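Local coordinates for thymidylate synthase (PDB 1TIS), which catalyses the conversion of dUMP and 5,10-methylenetetrahydrofolate to dTMP and dihydrofolate in dTTP biosynthesis, acting as a homodimer, at residues 112-115 and 119-122; 128-133 and 255-260. All blocks are in the same frame, centred on the assembly; numbering follows the deposited sequence.

Helix 121-131 takes part in both contacts, one at each end. Interaction 1 lies at its start, where the chain turns back on the end of helix 109-114. Interaction 2 lies at its finish, where the side chain of Lys130 reaches helix 254-262, a partner more than 120 residues further on. Their centres are 13 Å apart, on the same side of the chain's centre, and they follow one another along the chain. Leu258 joins them: its CD1 lies 3.4 Å from Arg114 NH1 and packs on Ile122. Local and distant parts of the thymidylate synthase fold are thus tied to one helix, and both contacts border the second subunit of the homodimer.

Interaction 1 of 2, residues 112-115 and 119-122; sequences QWRD and VDQI
Arg114 and Asp120 form a salt bridge across the turn, their side chains running alongside each other in the same direction. NH1 of Arg114 faces OD1 of Asp120, while NH2 lies 2.9 Å from Asp120 OD2. The carboxylate comes over one face of the guanidinium, the planes 71° apart, and not edge-on as in a flat bidentate pair. Asp120 CG is anti to the backbone N (chi1 -178°), and the bent Arg114 chain curls back to meet it. At the edge of the guanidinium, in its plane, sits Ile122 CB; Ile122 CG1 lies 4.0 Å from Trp113 CB.

On the other flank, Gln121 NE2 donates to Gln112 O over 2.7 Å, almost straight (165° at the hydrogen) and near the amide plane of Gln121, so a side chain holds a backbone carbonyl near the end of helix 109-114. Further out, Gln112 is fixed by Asn144 and Glu147, Trp113 meets Phe62 edge-to-face, and Pro145 of the second subunit packs on Val119 and Gln121. Asp120 centres an inverse gamma turn, and the whole is a short turn linking two successive helices, 109-114 and 121-131, of the thymidylate synthase fold.

Interaction 2 of 2, residues 128-133 and 255-260; sequences RIKKLP and KEQLKY
The ammonium group of Lys130 is gripped from two places on the neighbouring helix 254-262: NZ donates a weak hydrogen bond to Gln257 OE1, at 3.2 Å, and it also bonds to the hydroxyl of Thr254, one turn earlier. Lys130 CE approaches the same amide oxygen at 3.4 Å, so the end of the lysine chain meets the carbonyl end of the glutamine. The two side chains come from opposite directions, and their joint length bridges segments whose nearest CA atoms, those of Lys130 and Lys255, are 12.2 Å apart.

How each chain gets there differs. Gln257 runs extended beyond CG (chi2 -172°) and carries its amide straight out from the helix. Lys130 bends at chi2 (-66°) and again near its end, and its side chain also touches Cys202.

Gln257 is buried, and the rotation of its amide is set from the far end: NE2 donates to the backbone carbonyls of Phe249 and Met201, which leaves OE1 as the end turned to the lysine. Lys130 is thus a secondary partner of an amide already held by the main chain. Beside the bridge, Lys255 NZ stands 6.1 Å from Lys130 NZ, a like-charged neighbour whose own ion pair with Asp127 is long and weak. Nearer the start of helix 121-131, Leu258 also packs on Ile123.

Arg128 O accepts from both Lys131 N and Leu132 N as helix 121-131 ends. Around that end, Arg21 of the second subunit packs on Arg128 and Leu132.

Only 65 Å² is buried between the segments. Both oxygens that NZ bonds are neutral, so the presumably charged lysine would be steadied in these two bonds by their dipoles, not by an opposite charge, and the bridge is probably a modest polar tie between helices.

Interaction 1 of 2, residues 112-115 and 119-122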
# COMPACT_ATOMS: atom_id res chain seq x y z
N GLN A 112 14.04 -6.06 7.60
CA GLN A 112 12.76 -5.45 7.99
C GLN A 112 11.66 -6.48 8.12
O GLN A 112 10.61 -6.15 8.68
CB GLN A 112 12.24 -4.46 7.01
CG GLN A 112 13.32 -3.49 6.62
CD GLN A 112 13.71 -2.55 7.72
OE1 GLN A 112 12.98 -2.34 8.68
NE2 GLN A 112 14.86 -1.93 7.60
N TRP A 113 11.78 -7.74 7.68
CA TRP A 113 10.69 -8.68 7.89
C TRP A 113 10.84 -9.26 9.26
O TRP A 113 9.93 -9.29 10.08
CB TRP A 113 10.72 -9.79 6.84
CG TRP A 113 10.26 -9.28 5.47
CD1 TRP A 113 10.00 -7.95 5.21
CD2 TRP A 113 10.06 -10.04 4.36
NE1 TRP A 113 9.66 -7.88 3.97
CE2 TRP A 113 9.67 -9.10 3.44
CE3 TRP A 113 10.14 -11.37 4.03
CZ2 TRP A 113 9.35 -9.47 2.17
CZ3 TRP A 113 9.81 -11.75 2.75
CH2 TRP A 113 9.42 -10.81 1.83
N ARG A 114 12.09 -9.57 9.57
CA ARG A 114 12.42 -10.27 10.77
C ARG A 114 12.77 -9.35 11.91
O ARG A 114 12.72 -9.76 13.05
CB ARG A 114 13.55 -11.19 10.42
CG ARG A 114 13.22 -12.05 9.17
CD ARG A 114 12.17 -13.14 9.38
NE ARG A 114 12.68 -14.00 10.40
CZ ARG A 114 11.92 -14.46 11.38
NH1 ARG A 114 10.61 -14.37 11.34
NH2 ARG A 114 12.48 -15.11 12.38
N ASP A 115 13.04 -8.09 11.67
CA ASP A 115 13.53 -7.20 12.68
C ASP A 115 13.12 -5.75 12.46
O ASP A 115 13.97 -4.87 12.59
CB ASP A 115 15.04 -7.41 12.67
CG ASP A 115 15.85 -6.67 13.73
OD1 ASP A 115 15.31 -6.40 14.81
OD2 ASP A 115 17.02 -6.36 13.48
N VAL A 119 10.52 -5.73 16.13
CA VAL A 119 9.33 -6.54 15.88
C VAL A 119 9.75 -7.60 14.86
O VAL A 119 10.19 -7.28 13.74
CB VAL A 119 8.18 -5.81 15.20
CG1 VAL A 119 6.96 -6.64 15.43
CG2 VAL A 119 8.01 -4.42 15.68
N ASP A 120 9.68 -8.88 15.22
CA ASP A 120 9.90 -9.93 14.25
C ASP A 120 8.54 -10.09 13.61
O ASP A 120 7.72 -10.92 14.04
CB ASP A 120 10.34 -11.24 14.94
CG ASP A 120 10.64 -12.38 13.97
OD1 ASP A 120 10.25 -12.32 12.80
OD2 ASP A 120 11.27 -13.35 14.36
N GLN A 121 8.29 -9.33 12.54
CA GLN A 121 7.00 -9.39 11.88
C GLN A 121 6.70 -10.59 10.97
O GLN A 121 5.57 -10.64 10.50
CB GLN A 121 6.78 -8.07 11.12
CG GLN A 121 7.67 -7.56 9.99
CD GLN A 121 7.31 -6.14 9.64
OE1 GLN A 121 6.16 -5.72 9.74
NE2 GLN A 121 8.19 -5.23 9.29
N ILE A 122 7.57 -11.59 10.65
CA ILE A 122 7.09 -12.78 9.93
C ILE A 122 6.49 -13.63 11.01
O ILE A 122 5.29 -13.82 11.07
CB ILE A 122 8.20 -13.64 9.20
CG1 ILE A 122 8.50 -13.00 7.84
CG2 ILE A 122 7.75 -15.11 8.96
CD1 ILE A 122 7.33 -13.07 6.83

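Interaction 2 of 2, residues 128-133 and 255-260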
# COMPACT_ATOMS: atom_id res chain seq x y z
N ARG A 128 -1.29 -13.93 14.27
CA ARG A 128 -2.63 -13.32 14.07
C ARG A 128 -3.52 -14.16 13.17
O ARG A 128 -4.65 -14.41 13.58
CB ARG A 128 -2.60 -11.94 13.42
CG ARG A 128 -1.76 -10.95 14.23
CD ARG A 128 -2.23 -9.48 14.17
NE ARG A 128 -3.32 -9.14 15.10
CZ ARG A 128 -3.24 -8.12 15.96
NH1 ARG A 128 -2.20 -7.29 15.98
NH2 ARG A 128 -4.24 -7.90 16.81
N ILE A 129 -3.01 -14.70 12.06
CA ILE A 129 -3.76 -15.58 11.16
C ILE A 129 -4.15 -16.85 11.90
O ILE A 129 -5.26 -17.35 11.75
CB ILE A 129 -2.99 -16.11 9.95
CG1 ILE A 129 -1.94 -15.15 9.37
CG2 ILE A 129 -4.09 -16.50 8.97
CD1 ILE A 129 -2.33 -13.96 8.49
N LYS A 130 -3.22 -17.40 12.66
CA LYS A 130 -3.49 -18.60 13.43
C LYS A 130 -4.50 -18.33 14.54
O LYS A 130 -5.16 -19.25 15.04
CB LYS A 130 -2.28 -19.15 14.17
CG LYS A 130 -0.98 -19.53 13.50
CD LYS A 130 -1.08 -20.70 12.57
CE LYS A 130 0.34 -21.05 12.26
NZ LYS A 130 0.96 -21.65 13.41
N LYS A 131 -4.64 -17.10 14.95
CA LYS A 131 -5.25 -16.90 16.22
C LYS A 131 -6.39 -15.93 16.12
O LYS A 131 -7.44 -16.27 16.60
CB LYS A 131 -4.06 -16.50 17.06
CG LYS A 131 -4.09 -16.37 18.56
CD LYS A 131 -2.82 -15.59 18.90
CE LYS A 131 -1.66 -16.50 19.24
NZ LYS A 131 -1.55 -16.51 20.68
N LEU A 132 -6.31 -14.73 15.58
CA LEU A 132 -7.46 -13.85 15.44
C LEU A 132 -7.90 -13.82 13.97
O LEU A 132 -8.21 -12.73 13.50
CB LEU A 132 -7.10 -12.42 15.93
CG LEU A 132 -7.57 -11.78 17.25
CD1 LEU A 132 -8.37 -12.75 18.12
CD2 LEU A 132 -6.31 -11.33 18.00
N PRO A 133 -8.03 -14.89 13.18
CA PRO A 133 -8.00 -14.84 11.72
C PRO A 133 -8.71 -13.68 11.02
O PRO A 133 -8.13 -12.96 10.19
CB PRO A 133 -8.56 -16.20 11.32
CG PRO A 133 -9.37 -16.68 12.49
CD PRO A 133 -8.49 -16.20 13.61
N LYS A 255 6.98 -20.56 15.31
CA LYS A 255 8.41 -20.35 15.36
C LYS A 255 9.19 -21.63 14.92
O LYS A 255 10.27 -21.56 14.32
CB LYS A 255 8.79 -19.91 16.79
CG LYS A 255 7.76 -19.06 17.58
CD LYS A 255 7.06 -19.98 18.62
CE LYS A 255 5.63 -19.61 19.00
NZ LYS A 255 4.70 -19.88 17.91
N GLU A 256 8.63 -22.81 15.13
CA GLU A 256 9.18 -24.11 14.76
C GLU A 256 8.89 -24.53 13.30
O GLU A 256 9.59 -25.34 12.66
CB GLU A 256 8.60 -25.05 15.76
CG GLU A 256 9.25 -26.37 15.86
CD GLU A 256 10.74 -26.23 15.94
OE1 GLU A 256 11.25 -25.78 16.97
OE2 GLU A 256 11.39 -26.56 14.94
N GLN A 257 7.81 -23.92 12.78
CA GLN A 257 7.38 -24.09 11.40
C GLN A 257 8.29 -23.33 10.43
O GLN A 257 8.58 -23.88 9.36
CB GLN A 257 5.96 -23.59 11.18
CG GLN A 257 4.87 -24.34 11.92
CD GLN A 257 3.47 -23.89 11.49
OE1 GLN A 257 3.24 -22.70 11.43
NE2 GLN A 257 2.52 -24.76 11.13
N LEU A 258 8.73 -22.09 10.71
CA LEU A 258 9.69 -21.44 9.81
C LEU A 258 11.00 -22.22 9.92
O LEU A 258 11.66 -22.40 8.91
CB LEU A 258 10.07 -20.00 10.18
CG LEU A 258 9.56 -18.66 9.58
CD1 LEU A 258 10.35 -17.55 10.26
CD2 LEU A 258 9.81 -18.51 8.09
N LYS A 259 11.40 -22.71 11.10
CA LYS A 259 12.70 -23.39 11.28
C LYS A 259 12.87 -24.48 10.22
O LYS A 259 13.86 -24.54 9.49
CB LYS A 259 12.74 -23.96 12.69
CG LYS A 259 14.10 -24.42 13.23
CD LYS A 259 14.16 -24.27 14.76
CE LYS A 259 13.97 -22.77 15.08
NZ LYS A 259 13.86 -22.50 16.49
N TYR A 260 11.81 -25.27 10.10
CA TYR A 260 11.74 -26.28 9.07
C TYR A 260 11.68 -25.63 7.68
O TYR A 260 12.43 -26.09 6.83
CB TYR A 260 10.51 -27.16 9.35
CG TYR A 260 11.01 -28.48 9.89
CD1 TYR A 260 11.72 -29.28 9.01
CD2 TYR A 260 10.83 -28.84 11.23
CE1 TYR A 260 12.28 -30.45 9.46
CE2 TYR A 260 11.39 -30.03 11.69
CZ TYR A 260 12.10 -30.79 10.78
OH TYR A 260 12.67 -31.96 11.15